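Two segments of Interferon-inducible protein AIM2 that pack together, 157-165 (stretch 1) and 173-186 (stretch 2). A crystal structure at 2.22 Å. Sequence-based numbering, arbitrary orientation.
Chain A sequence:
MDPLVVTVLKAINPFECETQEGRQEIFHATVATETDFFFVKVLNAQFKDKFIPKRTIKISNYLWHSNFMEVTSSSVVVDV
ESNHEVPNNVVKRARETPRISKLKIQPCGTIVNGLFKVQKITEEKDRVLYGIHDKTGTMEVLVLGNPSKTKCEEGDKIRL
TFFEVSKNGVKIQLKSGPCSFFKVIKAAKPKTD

Stretch 1 (157-165) KIRLTFFEV
Stretch 2, residues 173-186: QLKSGPCSFFKVIK

Two antiparallel ladders, joined where the chain turns a corner at T161 and F162, hold stretch 1 against stretch 2 and bury 1035 Å² in all. In the first, K157 to T161 pairs with F181 to I185; the axes of K157 to L160 and F181 to I185 approach to 4.6 Å with 155° between their directions. Pairing K157 with I185, R159 with K183 and T161 with F181 gives hydrogen bonds in both directions: K157 N to I185 O 2.9 Å and I185 N to K157 O 2.7 Å; R159 N to K183 O 2.8 Å and K183 N to R159 O 3.0 Å; T161 N to F181 O and F181 N to T161 O, both 2.9 Å. I158–V184 and L160–F182 are the non-hydrogen-bonded pairs between them. Beyond the corner, E164 N to K175 O (2.9 Å) and K175 N to E164 O (2.8 Å) continue the pairing, with V165 beside L174, CA to CA 4.7 Å; the axes of F163 to V165 and Q173 to K175 have 146° between their directions.

R159 covers the most surface. Extended at first (chi1 and chi2 t, chi3 p), it lies on the face shared with K157, T161, F181, K183 and I185. The R159 guanidinium sets one face over the aliphatic part of K183, R159 NH2 to K183 CD 3.5 Å, and its edge near F181, R159 NH2 to F181 CE1 3.6 Å. Long, flat and partly exposed, it packs by its plane although R159 NH1 lies 4.5 Å from the like-charged K183 NZ; its NE is buried without a partner.

F163 comes next. Its CA-to-CB bond points sideways, but chi1 m (-87°) and chi2 55° bring the ring nearer stretch 2. S176 CA sits over one face of the F163 ring, 3.8 Å from the centroid, a CH-pi contact; F181 O lies at the ring edge, 3.2 Å from F163 CE1. F163 CZ also meets F182 CD1 at 3.8 Å. F182 (chi1 t) extends this apolar packing to I158 CG2, 3.5 Å from F182 CZ, and L160 CD1, 4.0 Å from F182 CD1. L174 (m, t) adds L174 CD1 to L160 CD2 at 4.0 Å and L174 CD2 to V165 CG2 at 3.7 Å.

At the corner F162 takes phi/psi 60/48, and F162 O accepts from S180 OG at 2.7 Å. With chi1 m, S180 OG also accepts from G177 N at 2.6 Å, bracing the type I turn from G177 to S180; a small polar side chain thus ties turn to corner. G177 suits its place because an ideal CB there would lie 2.8 Å from E164 OE2, a clash.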

ATOM      1  N   LYS A 157       9.578   8.354 -10.574  1.00 52.03           N
ATOM      2  CA  LYS A 157       9.243   7.667  -9.349  1.00 58.47           C
ATOM      3  C   LYS A 157       8.058   6.756  -9.599  1.00 55.65           C
ATOM      4  O   LYS A 157       7.278   6.966 -10.532  1.00 62.37           O
ATOM      5  CB  LYS A 157       8.919   8.660  -8.231  1.00 60.07           C
ATOM      6  CG  LYS A 157      10.062   9.602  -7.850  1.00 54.56           C
ATOM      7  CD  LYS A 157       9.641  10.486  -6.672  1.00 55.75           C
ATOM      8  CE  LYS A 157      10.758  11.402  -6.227  1.00 48.65           C
ATOM      9  NZ  LYS A 157      10.856  12.571  -7.120  1.00 73.38           N
ATOM     10  N   ILE A 158       7.957   5.718  -8.780  1.00 50.14           N
ATOM     11  CA  ILE A 158       6.808   4.836  -8.787  1.00 54.61           C
ATOM     12  C   ILE A 158       6.130   4.900  -7.429  1.00 52.24           C
ATOM     13  O   ILE A 158       6.785   4.825  -6.386  1.00 60.77           O
ATOM     14  CB  ILE A 158       7.192   3.388  -9.148  1.00 54.45           C
ATOM     15  CG1 ILE A 158       8.302   2.876  -8.238  1.00 47.44           C
ATOM     16  CG2 ILE A 158       7.650   3.321 -10.578  1.00 54.62           C
ATOM     17  CD1 ILE A 158       8.801   1.471  -8.622  1.00 52.73           C
ATOM     18  N   ARG A 159       4.821   5.091  -7.444  1.00 60.03           N
ATOM     19  CA  ARG A 159       4.016   5.060  -6.232  1.00 64.24           C
ATOM     20  C   ARG A 159       3.355   3.688  -6.166  1.00 60.16           C
ATOM     21  O   ARG A 159       2.547   3.332  -7.035  1.00 59.62           O
ATOM     22  CB  ARG A 159       2.991   6.193  -6.238  1.00 54.88           C
ATOM     23  CG  ARG A 159       2.344   6.516  -4.894  1.00 60.14           C
ATOM     24  CD  ARG A 159       1.157   7.404  -5.167  1.00 71.44           C
ATOM     25  NE  ARG A 159       0.113   6.634  -5.840  1.00 81.91           N
ATOM     26  CZ  ARG A 159      -0.990   7.144  -6.375  1.00 78.81           C
ATOM     27  NH1 ARG A 159      -1.203   8.448  -6.375  1.00 70.12           N
ATOM     28  NH2 ARG A 159      -1.866   6.340  -6.956  1.00 77.55           N
ATOM     29  N   LEU A 160       3.746   2.931  -5.144  1.00 58.74           N
ATOM     30  CA  LEU A 160       3.289   1.571  -4.893  1.00 53.21           C
ATOM     31  C   LEU A 160       2.198   1.572  -3.829  1.00 65.58           C
ATOM     32  O   LEU A 160       2.335   2.227  -2.792  1.00 64.81           O
ATOM     33  CB  LEU A 160       4.458   0.710  -4.394  1.00 46.50           C
ATOM     34  CG  LEU A 160       5.448   0.068  -5.373  1.00 65.18           C
ATOM     35  CD1 LEU A 160       5.849   1.023  -6.464  1.00 71.25           C
ATOM     36  CD2 LEU A 160       6.679  -0.419  -4.630  1.00 55.84           C
ATOM     37  N   THR A 161       1.115   0.848  -4.090  1.00 54.56           N
ATOM     38  CA  THR A 161       0.077   0.628  -3.084  1.00 54.50           C
ATOM     39  C   THR A 161      -0.202  -0.874  -2.940  1.00 61.50           C
ATOM     40  O   THR A 161      -0.527  -1.543  -3.927  1.00 58.39           O
ATOM     41  CB  THR A 161      -1.223   1.376  -3.433  1.00 59.22           C
ATOM     42  OG1 THR A 161      -0.920   2.719  -3.838  1.00 65.49           O
ATOM     43  CG2 THR A 161      -2.167   1.403  -2.243  1.00 64.41           C
ATOM     44  N   PHE A 162      -0.025  -1.402  -1.728  1.00 64.16           N
ATOM     45  CA  PHE A 162      -0.223  -2.823  -1.445  1.00 65.54           C
ATOM     46  C   PHE A 162       0.686  -3.744  -2.260  1.00 66.45           C
ATOM     47  O   PHE A 162       0.232  -4.724  -2.841  1.00 65.79           O
ATOM     48  CB  PHE A 162      -1.690  -3.232  -1.634  1.00 82.63           C
ATOM     49  CG  PHE A 162      -2.167  -4.299  -0.677  1.00 88.07           C
ATOM     50  CD1 PHE A 162      -2.418  -4.008   0.654  1.00 81.57           C
ATOM     51  CD2 PHE A 162      -2.387  -5.599  -1.131  1.00 91.21           C
ATOM     52  CE1 PHE A 162      -2.871  -4.989   1.525  1.00 81.67           C
ATOM     53  CE2 PHE A 162      -2.837  -6.591  -0.271  1.00 84.18           C
ATOM     54  CZ  PHE A 162      -3.082  -6.284   1.061  1.00 93.71           C
ATOM     55  N   PHE A 163       1.970  -3.440  -2.311  1.00 62.20           N
ATOM     56  CA  PHE A 163       2.891  -4.405  -2.869  1.00 67.08           C
ATOM     57  C   PHE A 163       3.321  -5.254  -1.693  1.00 66.60           C
ATOM     58  O   PHE A 163       3.043  -4.891  -0.546  1.00 58.87           O
ATOM     59  CB  PHE A 163       4.085  -3.708  -3.529  1.00 53.57           C
ATOM     60  CG  PHE A 163       3.841  -3.338  -4.962  1.00 65.40           C
ATOM     61  CD1 PHE A 163       2.748  -2.553  -5.321  1.00 66.66           C
ATOM     62  CD2 PHE A 163       4.672  -3.817  -5.961  1.00 46.61           C
ATOM     63  CE1 PHE A 163       2.515  -2.224  -6.650  1.00 59.28           C
ATOM     64  CE2 PHE A 163       4.445  -3.492  -7.290  1.00 47.50           C
ATOM     65  CZ  PHE A 163       3.359  -2.699  -7.635  1.00 56.44           C
ATOM     66  N   GLU A 164       4.014  -6.361  -1.950  1.00 52.22           N
ATOM     67  CA  GLU A 164       4.430  -7.203  -0.837  1.00 55.68           C
ATOM     68  C   GLU A 164       5.929  -7.413  -0.895  1.00 52.73           C
ATOM     69  O   GLU A 164       6.499  -7.445  -1.971  1.00 64.54           O
ATOM     70  CB  GLU A 164       3.684  -8.549  -0.856  1.00 83.92           C
ATOM     71  CG  GLU A 164       2.162  -8.430  -0.849  1.00 95.35           C
ATOM     72  CD  GLU A 164       1.552  -8.494  -2.239  1.00111.30           C
ATOM     73  OE1 GLU A 164       2.271  -8.873  -3.187  1.00115.35           O
ATOM     74  OE2 GLU A 164       0.352  -8.170  -2.379  1.00114.15           O
ATOM     75  N   VAL A 165       6.576  -7.534   0.258  1.00 66.40           N
ATOM     76  CA  VAL A 165       7.961  -7.979   0.255  1.00 82.31           C
ATOM     77  C   VAL A 165       7.932  -9.431  -0.206  1.00 97.33           C
ATOM     78  O   VAL A 165       7.041 -10.193   0.166  1.00 91.80           O
ATOM     79  CB  VAL A 165       8.623  -7.846   1.645  1.00 90.00           C
ATOM     80  CG1 VAL A 165       9.889  -8.677   1.753  1.00100.36           C
ATOM     81  CG2 VAL A 165       8.904  -6.385   1.959  1.00 83.56           C
ATOM     82  N   GLN A 173      12.714  -8.809  -3.014  1.00 87.78           N
ATOM     83  CA  GLN A 173      12.227  -7.757  -3.890  1.00 82.47           C
ATOM     84  C   GLN A 173      10.884  -7.267  -3.389  1.00 78.26           C
ATOM     85  O   GLN A 173      10.403  -7.705  -2.349  1.00 63.17           O
ATOM     86  CB  GLN A 173      12.041  -8.296  -5.312  1.00 79.05           C
ATOM     87  CG  GLN A 173      13.211  -9.104  -5.863  1.00 88.80           C
ATOM     88  CD  GLN A 173      12.942  -9.650  -7.259  1.00 87.13           C
ATOM     89  OE1 GLN A 173      11.827 -10.071  -7.573  1.00 80.31           O
ATOM     90  NE2 GLN A 173      13.961  -9.618  -8.110  1.00 82.20           N
ATOM     91  N   LEU A 174      10.274  -6.369  -4.147  1.00 75.63           N
ATOM     92  CA  LEU A 174       8.907  -5.959  -3.877  1.00 70.02           C
ATOM     93  C   LEU A 174       8.095  -6.466  -5.049  1.00 53.67           C
ATOM     94  O   LEU A 174       8.456  -6.260  -6.208  1.00 70.29           O
ATOM     95  CB  LEU A 174       8.792  -4.435  -3.721  1.00 53.75           C
ATOM     96  CG  LEU A 174       9.572  -3.860  -2.543  1.00 67.19           C
ATOM     97  CD1 LEU A 174       9.456  -2.344  -2.481  1.00 75.12           C
ATOM     98  CD2 LEU A 174       9.066  -4.475  -1.254  1.00 70.08           C
ATOM     99  N   LYS A 175       6.996  -7.135  -4.739  1.00 62.01           N
ATOM    100  CA  LYS A 175       6.201  -7.808  -5.752  1.00 79.83           C
ATOM    101  C   LYS A 175       4.806  -7.220  -5.807  1.00 57.76           C
ATOM    102  O   LYS A 175       4.196  -6.973  -4.776  1.00 63.32           O
ATOM    103  CB  LYS A 175       6.139  -9.316  -5.442  1.00 89.43           C
ATOM    104  CG  LYS A 175       5.353 -10.162  -6.444  1.00101.60           C
ATOM    105  CD  LYS A 175       5.642 -11.661  -6.281  1.00101.72           C
ATOM    106  CE  LYS A 175       4.497 -12.521  -6.815  1.00102.20           C
ATOM    107  NZ  LYS A 175       4.788 -13.985  -6.739  1.00 97.54           N
ATOM    108  N   SER A 176       4.333  -6.959  -7.019  1.00 52.26           N
ATOM    109  CA  SER A 176       2.941  -6.617  -7.248  1.00 63.22           C
ATOM    110  C   SER A 176       2.078  -7.851  -7.036  1.00 78.16           C
ATOM    111  O   SER A 176       2.474  -8.964  -7.392  1.00 76.96           O
ATOM    112  CB  SER A 176       2.734  -6.124  -8.675  1.00 66.59           C
ATOM    113  OG  SER A 176       3.122  -7.115  -9.611  1.00 77.92           O
ATOM    114  N   GLY A 177       0.891  -7.652  -6.481  1.00 85.75           N
ATOM    115  CA  GLY A 177      -0.074  -8.728  -6.384  1.00 76.57           C
ATOM    116  C   GLY A 177      -1.264  -8.372  -7.252  1.00 81.80           C
ATOM    117  O   GLY A 177      -1.261  -7.330  -7.916  1.00 72.20           O
ATOM    118  N   PRO A 178      -2.307  -9.217  -7.225  1.00 81.87           N
ATOM    119  CA  PRO A 178      -3.536  -9.035  -8.004  1.00 82.50           C
ATOM    120  C   PRO A 178      -4.276  -7.760  -7.614  1.00 82.80           C
ATOM    121  O   PRO A 178      -4.870  -7.103  -8.471  1.00 93.93           O
ATOM    122  CB  PRO A 178      -4.365 -10.276  -7.648  1.00 93.78           C
ATOM    123  CG  PRO A 178      -3.802 -10.755  -6.345  1.00 99.69           C
ATOM    124  CD  PRO A 178      -2.336 -10.467  -6.445  1.00 86.10           C
ATOM    125  N   CYS A 179      -4.243  -7.411  -6.334  1.00 79.37           N
ATOM    126  CA  CYS A 179      -4.939  -6.222  -5.864  1.00 75.56           C
ATOM    127  C   CYS A 179      -3.988  -5.088  -5.493  1.00 84.04           C
ATOM    128  O   CYS A 179      -4.332  -4.218  -4.691  1.00 77.55           O
ATOM    129  CB  CYS A 179      -5.844  -6.561  -4.676  1.00 74.17           C
ATOM    130  SG  CYS A 179      -7.379  -7.410  -5.111  1.00109.01           S
ATOM    131  N   SER A 180      -2.795  -5.089  -6.083  1.00 77.03           N
ATOM    132  CA  SER A 180      -1.877  -3.971  -5.905  1.00 65.26           C
ATOM    133  C   SER A 180      -2.297  -2.824  -6.812  1.00 70.65           C
ATOM    134  O   SER A 180      -2.942  -3.035  -7.838  1.00 79.88           O
ATOM    135  CB  SER A 180      -0.433  -4.379  -6.217  1.00 57.74           C
ATOM    136  OG  SER A 180      -0.044  -5.490  -5.435  1.00 75.33           O
ATOM    137  N   PHE A 181      -1.941  -1.610  -6.424  1.00 68.09           N
ATOM    138  CA  PHE A 181      -2.075  -0.457  -7.293  1.00 71.79           C
ATOM    139  C   PHE A 181      -0.661   0.039  -7.608  1.00 77.10           C
ATOM    140  O   PHE A 181       0.211   0.044  -6.737  1.00 88.03           O
ATOM    141  CB  PHE A 181      -2.892   0.636  -6.607  1.00 67.34           C
ATOM    142  CG  PHE A 181      -3.465   1.642  -7.556  1.00 64.07           C
ATOM    143  CD1 PHE A 181      -2.684   2.674  -8.049  1.00 68.16           C
ATOM    144  CD2 PHE A 181      -4.789   1.565  -7.936  1.00 82.08           C
ATOM    145  CE1 PHE A 181      -3.212   3.608  -8.913  1.00 79.66           C
ATOM    146  CE2 PHE A 181      -5.325   2.490  -8.804  1.00 89.94           C
ATOM    147  CZ  PHE A 181      -4.535   3.517  -9.293  1.00 86.35           C
ATOM    148  N   PHE A 182      -0.438   0.476  -8.841  1.00 75.53           N
ATOM    149  CA  PHE A 182       0.875   0.942  -9.254  1.00 68.53           C
ATOM    150  C   PHE A 182       0.691   2.200 -10.077  1.00 73.58           C
ATOM    151  O   PHE A 182      -0.190   2.253 -10.931  1.00 78.57           O
ATOM    152  CB  PHE A 182       1.576  -0.137 -10.085  1.00 70.25           C
ATOM    153  CG  PHE A 182       2.887   0.295 -10.685  1.00 77.24           C
ATOM    154  CD1 PHE A 182       4.056   0.184  -9.957  1.00 77.38           C
ATOM    155  CD2 PHE A 182       2.952   0.782 -11.983  1.00 80.71           C
ATOM    156  CE1 PHE A 182       5.266   0.562 -10.500  1.00 75.80           C
ATOM    157  CE2 PHE A 182       4.163   1.166 -12.534  1.00 79.57           C
ATOM    158  CZ  PHE A 182       5.320   1.053 -11.791  1.00 77.17           C
ATOM    159  N   LYS A 183       1.515   3.212  -9.821  1.00 79.41           N
ATOM    160  CA  LYS A 183       1.436   4.452 -10.592  1.00 73.93           C
ATOM    161  C   LYS A 183       2.816   5.023 -10.890  1.00 75.50           C
ATOM    162  O   LYS A 183       3.700   4.999 -10.048  1.00 70.31           O
ATOM    163  CB  LYS A 183       0.599   5.499  -9.851  1.00 72.86           C
ATOM    164  CG  LYS A 183       0.318   6.750 -10.677  1.00 75.76           C
ATOM    165  CD  LYS A 183      -0.640   7.709  -9.978  1.00 79.36           C
ATOM    166  CE  LYS A 183      -1.230   8.699 -10.975  1.00 84.40           C
ATOM    167  NZ  LYS A 183      -2.622   9.087 -10.623  1.00 96.98           N
ATOM    168  N   VAL A 184       2.995   5.558 -12.091  1.00 71.40           N
ATOM    169  CA  VAL A 184       4.259   6.192 -12.433  1.00 71.17           C
ATOM    170  C   VAL A 184       4.135   7.691 -12.207  1.00 74.04           C
ATOM    171  O   VAL A 184       3.226   8.337 -12.745  1.00 68.35           O
ATOM    172  CB  VAL A 184       4.682   5.909 -13.891  1.00 71.57           C
ATOM    173  CG1 VAL A 184       5.772   6.873 -14.321  1.00 63.75           C
ATOM    174  CG2 VAL A 184       5.159   4.478 -14.032  1.00 69.57           C
ATOM    175  N   ILE A 185       5.047   8.233 -11.401  1.00 62.22           N
ATOM    176  CA  ILE A 185       5.091   9.664 -11.131  1.00 63.44           C
ATOM    177  C   ILE A 185       6.279  10.225 -11.891  1.00 71.87           C
ATOM    178  O   ILE A 185       7.427   9.976 -11.533  1.00 73.59           O
ATOM    179  CB  ILE A 185       5.261   9.970  -9.627  1.00 72.87           C
ATOM    180  CG1 ILE A 185       4.268   9.153  -8.793  1.00 67.99           C
ATOM    181  CG2 ILE A 185       5.071  11.456  -9.368  1.00 65.69           C
ATOM    182  CD1 ILE A 185       2.823   9.602  -8.937  1.00 65.28           C
ATOM    183  N   LYS A 186       5.995  10.972 -12.952  1.00 77.71           N
ATOM    184  CA  LYS A 186       7.043  11.414 -13.859  1.00 78.97           C
ATOM    185  C   LYS A 186       7.765  12.641 -13.320  1.00 79.23           C
ATOM    186  O   LYS A 186       7.138  13.565 -12.796  1.00 74.80           O
ATOM    187  CB  LYS A 186       6.469  11.716 -15.245  1.00 84.41           C
ATOM    188  CG  LYS A 186       5.898  10.510 -15.961  1.00 83.23           C
ATOM    189  CD  LYS A 186       5.749  10.775 -17.449  1.00 89.89           C
ATOM    190  CE  LYS A 186       7.104  10.949 -18.110  1.00 94.31           C
ATOM    191  NZ  LYS A 186       7.957   9.736 -17.960  1.00 91.79           N
TER